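Local coordinates for molybdenum cofactor carrier protein (Chlamydomonas reinhardtii, PDB 2IZ6) that probably binds the molybdenum cofactor and carries or stores it, holding it ready for transfer to molybdenum enzymes, at residues I16-P21 / L48-R53; G70-V75 / A87-I92. All coordinates share one frame; numbering follows the deposited sequence. Where two conformers were deposited one is given.

Contact 1: residues I16-P21 / L48-R53; sequences IGVMGP and LLTGGR
V18 and L48 meet through their methyl groups, CG2 of V18 lying only 3.4 Å from CD1 of L48, closer than usual for two carbons. The leucine reaches across because its CG stands anti to the backbone N (chi1 172°), and the two side chains cross obliquely on the face of the sheet they share with I16. I16 itself contributes chiefly through its backbone: its carbonyl O accepts the N-H of L49 at 3.0 Å, while its side chain leads off from the neighbouring strand. The carbonyl of L49 returns the link, taking the N-H of V18 at 3.0 Å. On the same oxygen G17 CA makes a CA-H...O contact of 3.2 Å. Past the backbone ladder a side chain takes over, T50 OG1 donating to V18 O at 2.8 Å from above the carbonyl plane, 39° out of it. A valine in place of T50 would probably leave V18 O without this hydrogen bond and the two strand ends less firmly joined. These are the first two strands, in chain order, of a Rossmann-like parallel sheet, linked by helix 28-43 in a beta-alpha-beta crossover. That helix packs on V18 through L37 and I41, helix 57-67 covers L48 and T50 on the same face, and strand 110-114 bonds to the other edge of strand 15-19.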
ATOM      1  N   ILE A  16     -21.087  -4.967  -2.979  1.00 22.27           N
ATOM      2  CA  ILE A  16     -21.333  -4.717  -1.536  1.00 24.23           C
ATOM      3  C   ILE A  16     -20.214  -5.323  -0.765  1.00 23.81           C
ATOM      4  O   ILE A  16     -19.972  -6.518  -0.816  1.00 23.46           O
ATOM      5  CB  ILE A  16     -22.725  -5.286  -1.065  1.00 25.76           C
ATOM      6  CG1 ILE A  16     -23.844  -4.858  -2.016  1.00 22.64           C
ATOM      7  CG2 ILE A  16     -22.992  -4.915   0.384  1.00 23.96           C
ATOM      8  CD1 ILE A  16     -23.971  -3.418  -2.322  1.00 24.48           C
ATOM      9  N   GLY A  17     -19.578  -4.481   0.029  1.00 24.02           N
ATOM     10  CA  GLY A  17     -18.516  -4.918   0.888  1.00 25.09           C
ATOM     11  C   GLY A  17     -19.026  -5.346   2.237  1.00 23.56           C
ATOM     12  O   GLY A  17     -19.956  -4.785   2.767  1.00 25.18           O
ATOM     13  N   VAL A  18     -18.417  -6.385   2.815  1.00 23.38           N
ATOM     14  CA  VAL A  18     -18.757  -6.853   4.107  1.00 23.86           C
ATOM     15  C   VAL A  18     -17.493  -6.979   4.915  1.00 24.99           C
ATOM     16  O   VAL A  18     -16.515  -7.547   4.481  1.00 26.15           O
ATOM     17  CB  VAL A  18     -19.497  -8.196   4.072  1.00 24.01           C
ATOM     18  CG1 VAL A  18     -19.715  -8.818   5.456  1.00 25.52           C
ATOM     19  CG2 VAL A  18     -20.783  -8.037   3.315  1.00 23.66           C
ATOM     20  N   MET A  19     -17.557  -6.464   6.127  1.00 24.60           N
ATOM     21  CA  MET A  19     -16.432  -6.513   7.080  0.70 27.07           C
ATOM     22  C   MET A  19     -16.914  -6.991   8.413  1.00 26.87           C
ATOM     23  O   MET A  19     -18.012  -6.664   8.849  1.00 27.32           O
ATOM     24  CB  MET A  19     -15.972  -5.120   7.311  0.70 28.00           C
ATOM     25  CG  MET A  19     -15.419  -4.442   6.186  0.70 31.10           C
ATOM     26  SD  MET A  19     -13.634  -4.725   6.043  0.70 39.50           S
ATOM     27  CE  MET A  19     -13.145  -5.730   7.491  0.70 23.55           C
ATOM     28  N   GLY A  20     -16.065  -7.734   9.109  1.00 28.67           N
ATOM     29  CA  GLY A  20     -16.349  -8.019  10.438  1.00 29.06           C
ATOM     30  C   GLY A  20     -15.123  -8.662  11.026  1.00 30.49           C
ATOM     31  O   GLY A  20     -14.133  -8.900  10.313  1.00 31.25           O
ATOM     32  N   PRO A  21     -15.180  -8.896  12.318  1.00 31.78           N
ATOM     33  CA  PRO A  21     -14.055  -9.562  13.045  1.00 34.28           C
ATOM     34  C   PRO A  21     -13.907 -11.030  12.651  1.00 35.95           C
ATOM     35  O   PRO A  21     -14.841 -11.638  12.098  1.00 38.60           O
ATOM     36  CB  PRO A  21     -14.450  -9.408  14.500  1.00 33.15           C
ATOM     37  CG  PRO A  21     -15.865  -9.168  14.509  1.00 34.77           C
ATOM     38  CD  PRO A  21     -16.260  -8.537  13.221  1.00 30.27           C
ATOM     39  N   LEU A  48     -20.559  -9.809  -3.808  1.00 22.76           N
ATOM     40  CA  LEU A  48     -20.006  -9.672  -2.472  1.00 23.21           C
ATOM     41  C   LEU A  48     -18.503  -9.490  -2.555  1.00 20.75           C
ATOM     42  O   LEU A  48     -17.842 -10.319  -3.163  1.00 22.67           O
ATOM     43  CB  LEU A  48     -20.295 -10.930  -1.714  1.00 23.56           C
ATOM     44  CG  LEU A  48     -19.648 -11.123  -0.309  1.00 25.07           C
ATOM     45  CD1 LEU A  48     -20.187 -10.045   0.612  1.00 27.59           C
ATOM     46  CD2 LEU A  48     -19.899 -12.519   0.303  1.00 27.69           C
ATOM     47  N   LEU A  49     -17.996  -8.503  -1.826  1.00 21.68           N
ATOM     48  CA  LEU A  49     -16.575  -8.237  -1.709  1.00 22.47           C
ATOM     49  C   LEU A  49     -16.256  -8.332  -0.246  1.00 22.99           C
ATOM     50  O   LEU A  49     -16.858  -7.625   0.569  1.00 24.08           O
ATOM     51  CB  LEU A  49     -16.293  -6.800  -2.207  1.00 21.92           C
ATOM     52  CG  LEU A  49     -14.868  -6.265  -2.065  1.00 23.44           C
ATOM     53  CD1 LEU A  49     -13.937  -6.966  -2.920  0.50 24.22           C
ATOM     54  CD2 LEU A  49     -14.782  -4.784  -2.530  0.50 27.76           C
ATOM     55  N   THR A  50     -15.336  -9.232   0.150  1.00 23.67           N
ATOM     56  CA  THR A  50     -14.974  -9.395   1.549  1.00 23.74           C
ATOM     57  C   THR A  50     -13.584 -10.008   1.661  1.00 24.04           C
ATOM     58  O   THR A  50     -12.916 -10.214   0.657  1.00 22.13           O
ATOM     59  CB  THR A  50     -16.078 -10.192   2.332  1.00 26.20           C
ATOM     60  OG1 THR A  50     -15.881 -10.128   3.744  1.00 26.85           O
ATOM     61  CG2 THR A  50     -16.091 -11.608   1.909  1.00 29.08           C
ATOM     62  N   GLY A  51     -13.131 -10.224   2.886  1.00 24.08           N
ATOM     63  CA  GLY A  51     -11.852 -10.902   3.102  1.00 25.39           C
ATOM     64  C   GLY A  51     -11.914 -12.348   2.672  1.00 27.52           C
ATOM     65  O   GLY A  51     -12.970 -12.994   2.825  1.00 29.04           O
ATOM     66  N   GLY A  52     -10.829 -12.862   2.110  1.00 28.07           N
ATOM     67  CA  GLY A  52     -10.859 -14.187   1.457  1.00 30.93           C
ATOM     68  C   GLY A  52     -10.316 -15.327   2.266  1.00 33.63           C
ATOM     69  O   GLY A  52     -10.272 -16.463   1.766  1.00 32.69           O
ATOM     70  N   ARG A  53      -9.959 -14.999   3.517  1.00 37.81           N
ATOM     71  CA  ARG A  53      -9.291 -15.847   4.517  1.00 40.07           C
ATOM     72  C   ARG A  53     -10.125 -16.753   5.437  1.00 42.82           C
ATOM     73  O   ARG A  53      -9.629 -17.111   6.528  1.00 45.33           O
ATOM     74  CB  ARG A  53      -8.506 -14.910   5.464  1.00 41.16           C
ATOM     75  CG  ARG A  53      -7.530 -15.539   6.479  1.00 41.86           C
ATOM     76  CD  ARG A  53      -6.088 -15.577   5.946  1.00 47.01           C
ATOM     77  NE  ARG A  53      -5.145 -16.084   6.944  1.00 47.99           N
ATOM     78  CZ  ARG A  53      -3.889 -16.457   6.685  1.00 51.04           C
ATOM     79  NH1 ARG A  53      -3.393 -16.396   5.448  1.00 52.17           N
ATOM     80  NH2 ARG A  53      -3.119 -16.904   7.668  1.00 51.54           N
TER

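Contact 2: residues G70-V75 / A87-I92; sequences GTTIGV and AVDIPI
T72 OG1 is gripped twice by the chain leading into strand 90-93: it donates to A87 O at 2.6 Å, in the carbonyl plane on a lone pair, and accepts the N-H of D89 at 2.9 Å. The hydroxyl reaches both because it sits between the backbone N and the carbonyl carbon (chi1 58°). D89 turns its carboxylate back, OD2 taking the T72 N-H at 3.0 Å on its anti side, 29° out of the carboxylate plane. The T72 hydroxyl and the D89 carboxylate thus hold the start of the strand pair from both segments. From there a regular parallel ladder runs on: I90 N donates to T72 O, G74 N to I90 O at 2.9 Å and I92 N to G74 O at 2.8 Å. Beside it, I73 and I92 point the same way, CG2 of I73 lying 3.7 Å from CG1 of I92. On the other face V88 CG1 lies 3.9 Å from G74 CA, in the space a side chain there would occupy. In the second shell, K66 of helix 57-67 forms a salt bridge with D89 OD2 and also bonds G70 O, which probably steadies the carboxylate. M62 of that helix packs on T72 and V88, strand 47-51 flanks strand 72-76, and I90 of the second subunit packs against I73 and I90.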
ATOM      1  N   GLY A  70     -24.482 -16.229  -5.962  1.00 24.74           N
ATOM      2  CA  GLY A  70     -23.853 -14.995  -6.270  1.00 23.60           C
ATOM      3  C   GLY A  70     -22.360 -15.126  -6.511  1.00 24.96           C
ATOM      4  O   GLY A  70     -21.746 -16.174  -6.303  1.00 25.28           O
ATOM      5  N   THR A  71     -21.801 -14.047  -7.005  1.00 24.07           N
ATOM      6  CA  THR A  71     -20.423 -13.967  -7.358  1.00 24.59           C
ATOM      7  C   THR A  71     -19.717 -13.344  -6.131  1.00 24.09           C
ATOM      8  O   THR A  71     -20.194 -12.398  -5.514  1.00 24.45           O
ATOM      9  CB  THR A  71     -20.182 -13.003  -8.514  1.00 26.48           C
ATOM     10  OG1 THR A  71     -20.705 -13.559  -9.725  1.00 27.69           O
ATOM     11  CG2 THR A  71     -18.706 -12.731  -8.738  1.00 26.49           C
ATOM     12  N   THR A  72     -18.559 -13.912  -5.771  1.00 24.20           N
ATOM     13  CA  THR A  72     -17.819 -13.487  -4.641  1.00 22.87           C
ATOM     14  C   THR A  72     -16.372 -13.110  -4.979  1.00 22.98           C
ATOM     15  O   THR A  72     -15.658 -13.792  -5.744  1.00 22.46           O
ATOM     16  CB  THR A  72     -17.739 -14.603  -3.603  1.00 25.14           C
ATOM     17  OG1 THR A  72     -17.137 -15.770  -4.156  1.00 25.39           O
ATOM     18  CG2 THR A  72     -19.115 -14.985  -2.998  1.00 25.28           C
ATOM     19  N   ILE A  73     -15.942 -12.079  -4.304  1.00 21.14           N
ATOM     20  CA  ILE A  73     -14.582 -11.555  -4.428  1.00 22.17           C
ATOM     21  C   ILE A  73     -13.987 -11.606  -3.055  1.00 23.95           C
ATOM     22  O   ILE A  73     -14.506 -10.989  -2.105  1.00 23.44           O
ATOM     23  CB  ILE A  73     -14.512 -10.119  -5.003  1.00 21.96           C
ATOM     24  CG1 ILE A  73     -15.176  -9.976  -6.379  1.00 22.41           C
ATOM     25  CG2 ILE A  73     -13.030  -9.661  -5.035  1.00 21.57           C
ATOM     26  CD1 ILE A  73     -15.416  -8.541  -6.755  1.00 23.35           C
ATOM     27  N   GLY A  74     -12.884 -12.346  -2.905  1.00 23.29           N
ATOM     28  CA  GLY A  74     -12.236 -12.486  -1.635  1.00 22.98           C
ATOM     29  C   GLY A  74     -10.851 -11.920  -1.735  1.00 23.66           C
ATOM     30  O   GLY A  74     -10.076 -12.321  -2.603  1.00 23.31           O
ATOM     31  N   VAL A  75     -10.569 -10.945  -0.876  1.00 23.77           N
ATOM     32  CA  VAL A  75      -9.337 -10.192  -0.843  1.00 24.60           C
ATOM     33  C   VAL A  75      -8.429 -10.749   0.239  1.00 24.21           C
ATOM     34  O   VAL A  75      -8.861 -10.959   1.380  1.00 23.68           O
ATOM     35  CB  VAL A  75      -9.633  -8.675  -0.642  1.00 25.72           C
ATOM     36  CG1 VAL A  75      -8.335  -7.864  -0.809  1.00 26.44           C
ATOM     37  CG2 VAL A  75     -10.701  -8.243  -1.611  1.00 27.04           C
ATOM     38  N   ALA A  87     -15.569 -21.275  -1.791  1.00 39.38           N
ATOM     39  CA  ALA A  87     -16.609 -20.209  -1.872  1.00 37.05           C
ATOM     40  C   ALA A  87     -16.145 -18.871  -2.495  1.00 34.65           C
ATOM     41  O   ALA A  87     -16.986 -18.013  -2.776  1.00 33.97           O
ATOM     42  CB  ALA A  87     -17.194 -19.908  -0.521  1.00 37.11           C
ATOM     43  N   VAL A  88     -14.833 -18.670  -2.616  1.00 32.48           N
ATOM     44  CA  VAL A  88     -14.313 -17.474  -3.259  1.00 30.82           C
ATOM     45  C   VAL A  88     -14.245 -17.745  -4.788  1.00 29.69           C
ATOM     46  O   VAL A  88     -13.622 -18.697  -5.236  1.00 29.01           O
ATOM     47  CB  VAL A  88     -12.926 -17.172  -2.729  1.00 29.85           C
ATOM     48  CG1 VAL A  88     -12.311 -15.978  -3.429  1.00 29.19           C
ATOM     49  CG2 VAL A  88     -12.991 -16.956  -1.211  1.00 31.68           C
ATOM     50  N   ASP A  89     -14.908 -16.907  -5.573  1.00 27.52           N
ATOM     51  CA  ASP A  89     -14.801 -16.978  -7.009  1.00 27.62           C
ATOM     52  C   ASP A  89     -13.528 -16.304  -7.534  1.00 27.17           C
ATOM     53  O   ASP A  89     -12.867 -16.819  -8.393  1.00 28.01           O
ATOM     54  CB  ASP A  89     -16.009 -16.304  -7.665  1.00 28.07           C
ATOM     55  CG  ASP A  89     -17.282 -17.073  -7.481  1.00 29.52           C
ATOM     56  OD1 ASP A  89     -17.234 -18.311  -7.530  1.00 33.43           O
ATOM     57  OD2 ASP A  89     -18.349 -16.457  -7.344  1.00 32.71           O
ATOM     58  N   ILE A  90     -13.277 -15.094  -7.056  1.00 23.89           N
ATOM     59  CA  ILE A  90     -12.222 -14.205  -7.566  1.00 25.69           C
ATOM     60  C   ILE A  90     -11.365 -13.807  -6.384  1.00 25.74           C
ATOM     61  O   ILE A  90     -11.788 -12.969  -5.557  1.00 24.16           O
ATOM     62  CB  ILE A  90     -12.819 -12.982  -8.220  1.00 24.70           C
ATOM     63  CG1 ILE A  90     -13.716 -13.365  -9.427  1.00 25.84           C
ATOM     64  CG2 ILE A  90     -11.728 -12.008  -8.636  1.00 26.16           C
ATOM     65  CD1 ILE A  90     -14.569 -12.240  -9.913  1.00 27.42           C
ATOM     66  N   PRO A  91     -10.166 -14.438  -6.240  1.00 25.00           N
ATOM     67  CA  PRO A  91      -9.244 -14.061  -5.187  1.00 26.14           C
ATOM     68  C   PRO A  91      -8.434 -12.886  -5.621  1.00 26.60           C
ATOM     69  O   PRO A  91      -7.731 -13.000  -6.623  1.00 28.24           O
ATOM     70  CB  PRO A  91      -8.396 -15.367  -4.979  1.00 27.46           C
ATOM     71  CG  PRO A  91      -8.991 -16.415  -5.845  1.00 26.97           C
ATOM     72  CD  PRO A  91      -9.652 -15.625  -6.965  1.00 27.10           C
ATOM     73  N   ILE A  92      -8.502 -11.796  -4.885  1.00 24.56           N
ATOM     74  CA  ILE A  92      -7.688 -10.611  -5.132  1.00 25.04           C
ATOM     75  C   ILE A  92      -6.579 -10.621  -4.072  1.00 25.80           C
ATOM     76  O   ILE A  92      -6.846 -10.587  -2.874  1.00 25.75           O
ATOM     77  CB  ILE A  92      -8.520  -9.299  -5.094  1.00 25.25           C
ATOM     78  CG1 ILE A  92      -9.567  -9.267  -6.204  1.00 27.17           C
ATOM     79  CG2 ILE A  92      -7.611  -8.086  -5.166  1.00 25.83           C
ATOM     80  CD1 ILE A  92      -9.034  -9.233  -7.613  1.00 27.95           C
TER

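How the contacts relate
Contacts 1 and 2 lie about 10 Å apart, centre to centre, in one parallel sheet and follow each other along the chain. Contact 1 pairs strands 15-19 and 47-51 near the middle of the sheet; contact 2 pairs 72-76 with 90-93, the outermost strand on that side within the chain. They join directly where strands 47-51 and 72-76 run side by side, through probable hydrogen bonds such as L48 O to I73 N and through L49 CD1 packing on I73 and V75. Helix 57-67 covers parts of both. The four strands thus lie side by side, from the interior of the subunit to an edge where contact 2 meets the second subunit, tying the core to the assembly.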